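PDB 4H0A: uncharacterized protein from Staphylococcus aureus subsp. aureus, which is of unknown function but belongs to the CAP family of cysteine-rich secretory proteins, pairing a CAP domain with a CAP-associated N-terminal region. Local coordinates for residues D160-K165 with I294-L299; K165-R170 with R217-L222. All coordinates share one frame; numbering follows the deposited sequence.

Interaction 1 (D160-K165 with I294-L299)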
ATOM      1  N   ASP A 160       1.038 -12.740  -3.230  1.00 65.02           N
ATOM      2  CA  ASP A 160       2.042 -13.192  -2.291  1.00 67.26           C
ATOM      3  C   ASP A 160       3.109 -13.981  -3.056  1.00 75.42           C
ATOM      4  O   ASP A 160       2.768 -14.829  -3.876  1.00 74.32           O
ATOM      5  CB  ASP A 160       1.349 -14.059  -1.234  1.00 69.57           C
ATOM      6  CG  ASP A 160       2.116 -14.261   0.054  1.00 84.76           C
ATOM      7  OD1 ASP A 160       2.611 -13.266   0.608  1.00 83.41           O
ATOM      8  OD2 ASP A 160       2.193 -15.417   0.523  1.00 94.94           O
ATOM      9  N   GLN A 161       4.390 -13.711  -2.796  1.00 75.89           N
ATOM     10  CA  GLN A 161       5.480 -14.422  -3.472  1.00 79.63           C
ATOM     11  C   GLN A 161       5.562 -15.884  -2.965  1.00 85.39           C
ATOM     12  O   GLN A 161       6.024 -16.752  -3.698  1.00 88.29           O
ATOM     13  CB  GLN A 161       6.818 -13.684  -3.254  1.00 82.45           C
ATOM     14  CG  GLN A 161       7.798 -13.787  -4.417  1.00109.48           C
ATOM     15  CD  GLN A 161       8.974 -12.856  -4.207  1.00131.92           C
ATOM     16  OE1 GLN A 161       9.635 -12.889  -3.161  1.00128.87           O
ATOM     17  NE2 GLN A 161       9.268 -12.000  -5.183  1.00123.11           N
ATOM     18  N   GLN A 162       5.085 -16.147  -1.724  1.00 80.17           N
ATOM     19  CA  GLN A 162       5.093 -17.478  -1.113  1.00 81.39           C
ATOM     20  C   GLN A 162       3.835 -18.271  -1.462  1.00 84.01           C
ATOM     21  O   GLN A 162       3.955 -19.358  -2.017  1.00 86.45           O
ATOM     22  CB  GLN A 162       5.228 -17.380   0.419  1.00 82.30           C
ATOM     23  CG  GLN A 162       6.675 -17.366   0.896  1.00105.23           C
ATOM     24  CD  GLN A 162       7.297 -18.737   0.870  1.00131.82           C
ATOM     25  OE1 GLN A 162       8.168 -19.033   0.045  1.00129.73           O
ATOM     26  NE2 GLN A 162       6.850 -19.611   1.759  1.00127.81           N
ATOM     27  N   SER A 163       2.639 -17.769  -1.106  1.00 77.03           N
ATOM     28  CA  SER A 163       1.391 -18.500  -1.380  1.00 75.97           C
ATOM     29  C   SER A 163       0.906 -18.345  -2.829  1.00 76.97           C
ATOM     30  O   SER A 163       0.134 -19.186  -3.274  1.00 77.89           O
ATOM     31  CB  SER A 163       0.282 -18.070  -0.423  1.00 77.27           C
ATOM     32  OG  SER A 163      -0.013 -16.688  -0.507  1.00 85.17           O
ATOM     33  N   LYS A 164       1.347 -17.298  -3.557  1.00 70.33           N
ATOM     34  CA  LYS A 164       0.937 -17.028  -4.940  1.00 69.40           C
ATOM     35  C   LYS A 164      -0.584 -16.789  -5.037  1.00 69.38           C
ATOM     36  O   LYS A 164      -1.186 -17.071  -6.068  1.00 71.05           O
ATOM     37  CB  LYS A 164       1.412 -18.147  -5.892  1.00 74.82           C
ATOM     38  CG  LYS A 164       2.901 -18.438  -5.744  1.00 90.36           C
ATOM     39  CD  LYS A 164       3.509 -19.056  -6.996  1.00104.09           C
ATOM     40  CE  LYS A 164       4.987 -19.308  -6.843  1.00118.14           C
ATOM     41  NZ  LYS A 164       5.615 -19.716  -8.130  1.00132.19           N
ATOM     42  N   LYS A 165      -1.181 -16.190  -3.996  1.00 60.28           N
ATOM     43  CA  LYS A 165      -2.607 -15.877  -3.961  1.00 56.85           C
ATOM     44  C   LYS A 165      -2.815 -14.371  -3.955  1.00 54.63           C
ATOM     45  O   LYS A 165      -1.965 -13.653  -3.436  1.00 52.48           O
ATOM     46  CB  LYS A 165      -3.259 -16.500  -2.719  1.00 58.12           C
ATOM     47  CG  LYS A 165      -3.262 -18.019  -2.739  1.00 71.50           C
ATOM     48  CD  LYS A 165      -4.013 -18.593  -1.545  1.00 77.15           C
ATOM     49  CE  LYS A 165      -4.135 -20.099  -1.622  1.00 87.03           C
ATOM     50  NZ  LYS A 165      -5.091 -20.628  -0.614  1.00 94.45           N
ATOM     51  N   ILE A 294      12.813 -11.495   4.441  1.00 71.23           N
ATOM     52  CA  ILE A 294      13.177 -10.989   5.765  1.00 70.89           C
ATOM     53  C   ILE A 294      12.098  -9.988   6.260  1.00 71.13           C
ATOM     54  O   ILE A 294      11.658 -10.098   7.406  1.00 69.54           O
ATOM     55  CB  ILE A 294      14.598 -10.356   5.749  1.00 76.88           C
ATOM     56  CG1 ILE A 294      15.698 -11.380   5.332  1.00 82.25           C
ATOM     57  CG2 ILE A 294      14.935  -9.727   7.096  1.00 77.39           C
ATOM     58  CD1 ILE A 294      15.874 -12.620   6.244  1.00 94.81           C
ATOM     59  N   HIS A 295      11.667  -9.034   5.418  1.00 65.48           N
ATOM     60  CA  HIS A 295      10.625  -8.074   5.814  1.00 62.12           C
ATOM     61  C   HIS A 295       9.253  -8.773   5.949  1.00 62.51           C
ATOM     62  O   HIS A 295       8.521  -8.471   6.890  1.00 60.09           O
ATOM     63  CB  HIS A 295      10.543  -6.902   4.826  1.00 62.06           C
ATOM     64  CG  HIS A 295      11.780  -6.055   4.786  1.00 68.20           C
ATOM     65  ND1 HIS A 295      12.990  -6.565   4.355  1.00 74.11           N
ATOM     66  CD2 HIS A 295      11.942  -4.745   5.088  1.00 69.73           C
ATOM     67  CE1 HIS A 295      13.852  -5.560   4.423  1.00 74.94           C
ATOM     68  NE2 HIS A 295      13.263  -4.443   4.852  1.00 72.59           N
ATOM     69  N   ARG A 296       8.923  -9.706   5.022  1.00 58.74           N
ATOM     70  CA  ARG A 296       7.664 -10.460   5.056  0.50 56.95           C
ATOM     71  C   ARG A 296       7.544 -11.257   6.355  1.00 61.26           C
ATOM     72  O   ARG A 296       6.482 -11.243   6.974  1.00 59.37           O
ATOM     73  CB  ARG A 296       7.581 -11.422   3.858  0.50 58.77           C
ATOM     74  CG  ARG A 296       6.207 -12.086   3.657  0.50 65.99           C
ATOM     75  CD  ARG A 296       6.289 -13.592   3.428  0.50 78.32           C
ATOM     76  NE  ARG A 296       7.399 -13.982   2.553  0.50 88.18           N
ATOM     77  CZ  ARG A 296       7.410 -13.889   1.224  0.50102.61           C
ATOM     78  NH1 ARG A 296       6.352 -13.415   0.571  0.50 85.65           N
ATOM     79  NH2 ARG A 296       8.479 -14.272   0.536  0.50 96.03           N
ATOM     80  N   SER A 297       8.621 -11.967   6.756  1.00 59.86           N
ATOM     81  CA  SER A 297       8.632 -12.775   7.984  1.00 60.80           C
ATOM     82  C   SER A 297       8.359 -11.926   9.231  1.00 62.58           C
ATOM     83  O   SER A 297       7.719 -12.419  10.154  1.00 61.71           O
ATOM     84  CB  SER A 297       9.946 -13.549   8.137  1.00 68.63           C
ATOM     85  OG  SER A 297      11.057 -12.736   8.477  1.00 80.60           O
ATOM     86  N   ARG A 298       8.789 -10.652   9.243  1.00 59.01           N
ATOM     87  CA  ARG A 298       8.520  -9.756  10.372  1.00 57.62           C
ATOM     88  C   ARG A 298       7.048  -9.328  10.389  1.00 57.58           C
ATOM     89  O   ARG A 298       6.424  -9.373  11.449  1.00 56.84           O
ATOM     90  CB  ARG A 298       9.428  -8.515  10.334  1.00 58.12           C
ATOM     91  CG  ARG A 298      10.884  -8.835  10.654  1.00 67.11           C
ATOM     92  CD  ARG A 298      11.827  -7.827  10.036  1.00 75.01           C
ATOM     93  NE  ARG A 298      13.231  -8.167  10.259  1.00 83.89           N
ATOM     94  CZ  ARG A 298      14.263  -7.574   9.659  1.00 97.51           C
ATOM     95  NH1 ARG A 298      14.061  -6.593   8.778  1.00 81.81           N
ATOM     96  NH2 ARG A 298      15.504  -7.969   9.918  1.00 84.34           N
ATOM     97  N   LEU A 299       6.494  -8.916   9.227  1.00 52.01           N
ATOM     98  CA  LEU A 299       5.078  -8.516   9.130  1.00 49.04           C
ATOM     99  C   LEU A 299       4.142  -9.643   9.553  1.00 52.62           C
ATOM    100  O   LEU A 299       3.157  -9.394  10.238  1.00 50.15           O
ATOM    101  CB  LEU A 299       4.701  -8.112   7.692  1.00 47.81           C
ATOM    102  CG  LEU A 299       5.115  -6.737   7.193  1.00 51.15           C
ATOM    103  CD1 LEU A 299       4.919  -6.644   5.696  1.00 50.96           C
ATOM    104  CD2 LEU A 299       4.325  -5.640   7.875  1.00 48.35           C
TER
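The contact turns on the flat guanidinium of R296, modelled in two conformers; what follows holds for one of them. CG of Q162 lies over one face, above its centre, with CG to CZ of R296 at 3.6 Å. At the edge, CB of Q161 approaches NH1 of R296 in the guanidinium plane at 3.9 Å, and OD1 of D160 stands near the same NH1 at 3.7 Å. That last pair is a long salt bridge, and its two planes are 81° apart, so the groups do not meet in the flat two-bond manner. R296 reaches across with CG anti to the backbone N (chi1 -170°) and bends at chi2 and chi3.

Within its own turn, OD2 of D160 accepts from N of S163 at 2.9 Å, an Asx motif, and from OG of S163 at 2.7 Å, from opposite faces of the carboxylate. K220 adds a salt bridge to OD2, probably stabilising its negative charge.

The turn joins strands 153-159 and 166-172 of the N-terminal region's antiparallel sheet, and R296 projects from helix 293-299 of the CAP part. M290 of helix 282-290 packs against D160 and L299, bringing a second helix to the junction.

Interaction 2 (K165-R170 with R217-L222). With EDO (1,2-ethanediol), chain C.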
ATOM      1  N   LYS A 165      -1.181 -16.190  -3.996  1.00 60.28           N
ATOM      2  CA  LYS A 165      -2.607 -15.877  -3.961  1.00 56.85           C
ATOM      3  C   LYS A 165      -2.815 -14.371  -3.955  1.00 54.63           C
ATOM      4  O   LYS A 165      -1.965 -13.653  -3.436  1.00 52.48           O
ATOM      5  CB  LYS A 165      -3.259 -16.500  -2.719  1.00 58.12           C
ATOM      6  CG  LYS A 165      -3.262 -18.019  -2.739  1.00 71.50           C
ATOM      7  CD  LYS A 165      -4.013 -18.593  -1.545  1.00 77.15           C
ATOM      8  CE  LYS A 165      -4.135 -20.099  -1.622  1.00 87.03           C
ATOM      9  NZ  LYS A 165      -5.091 -20.628  -0.614  1.00 94.45           N
ATOM     10  N   VAL A 166      -3.964 -13.900  -4.485  1.00 48.88           N
ATOM     11  CA  VAL A 166      -4.300 -12.478  -4.523  1.00 45.79           C
ATOM     12  C   VAL A 166      -4.571 -11.977  -3.089  1.00 48.25           C
ATOM     13  O   VAL A 166      -5.414 -12.538  -2.381  1.00 46.22           O
ATOM     14  CB  VAL A 166      -5.503 -12.186  -5.456  1.00 49.05           C
ATOM     15  CG1 VAL A 166      -5.949 -10.717  -5.340  1.00 46.85           C
ATOM     16  CG2 VAL A 166      -5.163 -12.535  -6.899  1.00 50.76           C
ATOM     17  N   LEU A 167      -3.838 -10.930  -2.676  1.00 43.26           N
ATOM     18  CA  LEU A 167      -3.949 -10.337  -1.343  1.00 42.54           C
ATOM     19  C   LEU A 167      -4.863  -9.134  -1.331  1.00 44.61           C
ATOM     20  O   LEU A 167      -5.591  -8.902  -0.363  1.00 43.10           O
ATOM     21  CB  LEU A 167      -2.562  -9.887  -0.864  1.00 42.97           C
ATOM     22  CG  LEU A 167      -1.502 -10.981  -0.739  1.00 50.06           C
ATOM     23  CD1 LEU A 167      -0.124 -10.366  -0.626  1.00 50.85           C
ATOM     24  CD2 LEU A 167      -1.801 -11.900   0.444  1.00 50.13           C
ATOM     25  N   SER A 168      -4.766  -8.318  -2.375  1.00 40.80           N
ATOM     26  CA  SER A 168      -5.510  -7.071  -2.461  1.00 37.83           C
ATOM     27  C   SER A 168      -5.526  -6.592  -3.902  1.00 41.44           C
ATOM     28  O   SER A 168      -4.748  -7.087  -4.722  1.00 43.17           O
ATOM     29  CB  SER A 168      -4.846  -6.029  -1.557  1.00 40.18           C
ATOM     30  OG  SER A 168      -3.466  -5.882  -1.847  1.00 43.55           O
ATOM     31  N   VAL A 169      -6.434  -5.677  -4.229  1.00 37.49           N
ATOM     32  CA  VAL A 169      -6.518  -5.105  -5.577  1.00 38.14           C
ATOM     33  C   VAL A 169      -6.705  -3.610  -5.457  1.00 41.92           C
ATOM     34  O   VAL A 169      -7.473  -3.157  -4.605  1.00 40.48           O
ATOM     35  CB  VAL A 169      -7.661  -5.721  -6.425  1.00 42.48           C
ATOM     36  CG1 VAL A 169      -7.702  -5.102  -7.828  1.00 42.89           C
ATOM     37  CG2 VAL A 169      -7.538  -7.242  -6.502  1.00 44.05           C
ATOM     38  N   ARG A 170      -6.028  -2.840  -6.315  1.00 38.28           N
ATOM     39  CA  ARG A 170      -6.243  -1.405  -6.387  1.00 36.26           C
ATOM     40  C   ARG A 170      -6.708  -1.082  -7.780  1.00 40.76           C
ATOM     41  O   ARG A 170      -5.953  -1.307  -8.725  1.00 41.50           O
ATOM     42  CB  ARG A 170      -4.998  -0.572  -6.027  1.00 36.99           C
ATOM     43  CG  ARG A 170      -5.197   0.936  -6.323  1.00 39.18           C
ATOM     44  CD  ARG A 170      -4.289   1.813  -5.497  1.00 40.86           C
ATOM     45  NE  ARG A 170      -2.883   1.597  -5.828  1.00 41.22           N
ATOM     46  CZ  ARG A 170      -1.861   2.052  -5.109  1.00 46.38           C
ATOM     47  NH1 ARG A 170      -2.077   2.782  -4.018  1.00 36.99           N
ATOM     48  NH2 ARG A 170      -0.616   1.794  -5.481  1.00 37.42           N
ATOM     49  N   ARG A 217      -1.944  -9.301   7.947  1.00 41.70           N
ATOM     50  CA  ARG A 217      -1.896 -10.303   9.018  1.00 43.94           C
ATOM     51  C   ARG A 217      -3.232 -11.062   9.124  1.00 48.59           C
ATOM     52  O   ARG A 217      -3.218 -12.288   9.277  1.00 50.49           O
ATOM     53  CB  ARG A 217      -1.555  -9.630  10.363  1.00 43.49           C
ATOM     54  CG  ARG A 217      -0.096  -9.185  10.459  1.00 42.13           C
ATOM     55  CD  ARG A 217       0.187  -8.539  11.794  1.00 45.80           C
ATOM     56  NE  ARG A 217       0.085  -9.503  12.897  1.00 49.78           N
ATOM     57  CZ  ARG A 217       1.046 -10.345  13.280  1.00 61.13           C
ATOM     58  NH1 ARG A 217       2.218 -10.367  12.648  1.00 46.28           N
ATOM     59  NH2 ARG A 217       0.842 -11.176  14.296  1.00 46.28           N
ATOM     60  N   LYS A 218      -4.381 -10.347   9.035  1.00 43.15           N
ATOM     61  CA  LYS A 218      -5.705 -10.992   9.117  1.00 42.41           C
ATOM     62  C   LYS A 218      -5.922 -11.988   7.970  1.00 46.90           C
ATOM     63  O   LYS A 218      -6.500 -13.042   8.217  1.00 47.21           O
ATOM     64  CB  LYS A 218      -6.856  -9.964   9.147  1.00 42.28           C
ATOM     65  CG  LYS A 218      -7.066  -9.335  10.524  1.00 49.48           C
ATOM     66  CD  LYS A 218      -8.278  -8.402  10.580  1.00 50.88           C
ATOM     67  CE  LYS A 218      -8.111  -7.142   9.759  1.00 49.46           C
ATOM     68  NZ  LYS A 218      -9.203  -6.166  10.033  1.00 53.66           N
ATOM     69  N   LEU A 219      -5.421 -11.711   6.742  1.00 43.43           N
ATOM     70  CA  LEU A 219      -5.572 -12.674   5.637  1.00 44.88           C
ATOM     71  C   LEU A 219      -4.867 -14.003   5.919  1.00 52.10           C
ATOM     72  O   LEU A 219      -5.319 -15.034   5.414  1.00 53.36           O
ATOM     73  CB  LEU A 219      -5.029 -12.118   4.309  1.00 44.69           C
ATOM     74  CG  LEU A 219      -5.808 -10.979   3.679  1.00 47.87           C
ATOM     75  CD1 LEU A 219      -5.068 -10.444   2.469  1.00 47.54           C
ATOM     76  CD2 LEU A 219      -7.210 -11.421   3.282  1.00 51.40           C
ATOM     77  N   LYS A 220      -3.770 -13.986   6.707  1.00 49.16           N
ATOM     78  CA  LYS A 220      -3.030 -15.204   7.065  1.00 51.12           C
ATOM     79  C   LYS A 220      -3.493 -15.801   8.410  1.00 58.27           C
ATOM     80  O   LYS A 220      -2.834 -16.708   8.922  1.00 61.32           O
ATOM     81  CB  LYS A 220      -1.522 -14.916   7.116  1.00 53.79           C
ATOM     82  CG  LYS A 220      -0.960 -14.204   5.875  1.00 62.36           C
ATOM     83  CD  LYS A 220      -1.314 -14.876   4.546  1.00 67.73           C
ATOM     84  CE  LYS A 220      -0.622 -14.213   3.371  1.00 71.56           C
ATOM     85  NZ  LYS A 220       0.761 -14.709   3.154  1.00 80.44           N
ATOM     86  N   GLY A 221      -4.623 -15.347   8.952  1.00 53.56           N
ATOM     87  CA  GLY A 221      -5.150 -15.868  10.211  1.00 54.89           C
ATOM     88  C   GLY A 221      -4.368 -15.485  11.454  1.00 59.12           C
ATOM     89  O   GLY A 221      -4.519 -16.137  12.489  1.00 61.13           O
ATOM     90  N   LEU A 222      -3.542 -14.421  11.377  1.00 52.99           N
ATOM     91  CA  LEU A 222      -2.737 -13.940  12.506  1.00 52.08           C
ATOM     92  C   LEU A 222      -3.473 -12.870  13.273  1.00 55.25           C
ATOM     93  O   LEU A 222      -4.318 -12.173  12.705  1.00 53.31           O
ATOM     94  CB  LEU A 222      -1.405 -13.359  12.016  1.00 51.36           C
ATOM     95  CG  LEU A 222      -0.496 -14.290  11.236  1.00 56.97           C
ATOM     96  CD1 LEU A 222       0.610 -13.518  10.570  1.00 55.77           C
ATOM     97  CD2 LEU A 222       0.073 -15.368  12.135  1.00 61.65           C
TER
HETATM   98  C1  EDO C 401      -3.835   4.338  -1.460  1.00 40.59           C
HETATM   99  O1  EDO C 401      -4.484   3.595  -2.476  1.00 35.22           O
HETATM  100  C2  EDO C 401      -3.879   5.807  -1.958  1.00 43.37           C
HETATM  101  O2  EDO C 401      -3.211   6.658  -1.055  1.00 44.16           O
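Apolar packing comes first: L167 and L219 meet through their methyl ends, CD2 of L167 lying 4.1 Å from CD1 of L219. CD2 of L167 also touches K220, 3.9 Å from CE, the side chains crossing at about a right angle. CG of K220 stands anti to its carbonyl carbon (chi1 -50°), and bends at chi2 and chi4 let CE pass L167 while NZ goes on to a salt bridge with D160.

Contact with the main chain is closer, CD1 of L219 coming to 3.3 Å from O of L167. That carbonyl oxygen accepts a hydrogen bond from OG1 of T96, whose side chain touches L219. Here strand 166-172 of the N-terminal region's sheet meets the C-terminal end of helix 201-219 of the CAP part. L167 and S168 face Y158 together, a classic beta bulge, while the helix ends in a Schellman motif with G221 as C-prime: N of L222 bonds O of R217, and N of G221 bonds O of K218.

Polar contacts at R170 lie apart from the leucines. NH1 of R170 donates to O1 of the 1,2-ethanediol, probably from the crystallisation liquor, at 3.0 Å (angle 156°), and also pairs with D281; NE bonds Q156.

Interactions 1 and 2 belong to one interface between the CAP-associated N-terminal region and the CAP part, their centres about 10 Å apart. Both use the chain around K165, which they share: residues 160-165 turn into the strand that carries L167. Two polar bonds join them. NZ of K220 forms a salt bridge with OD2 of D160 at 3.1 Å, giving that carboxylate basic partners from both contacts, and NH1 of R217 probably donates to O of L299 at 2.8 Å, tying the end of helix 201-219 to helix 293-299. Packing adds to this, with N of D160 3.7 Å from CD1 of L167. The ethanediol is held at R170 and N71, away from these bridging residues.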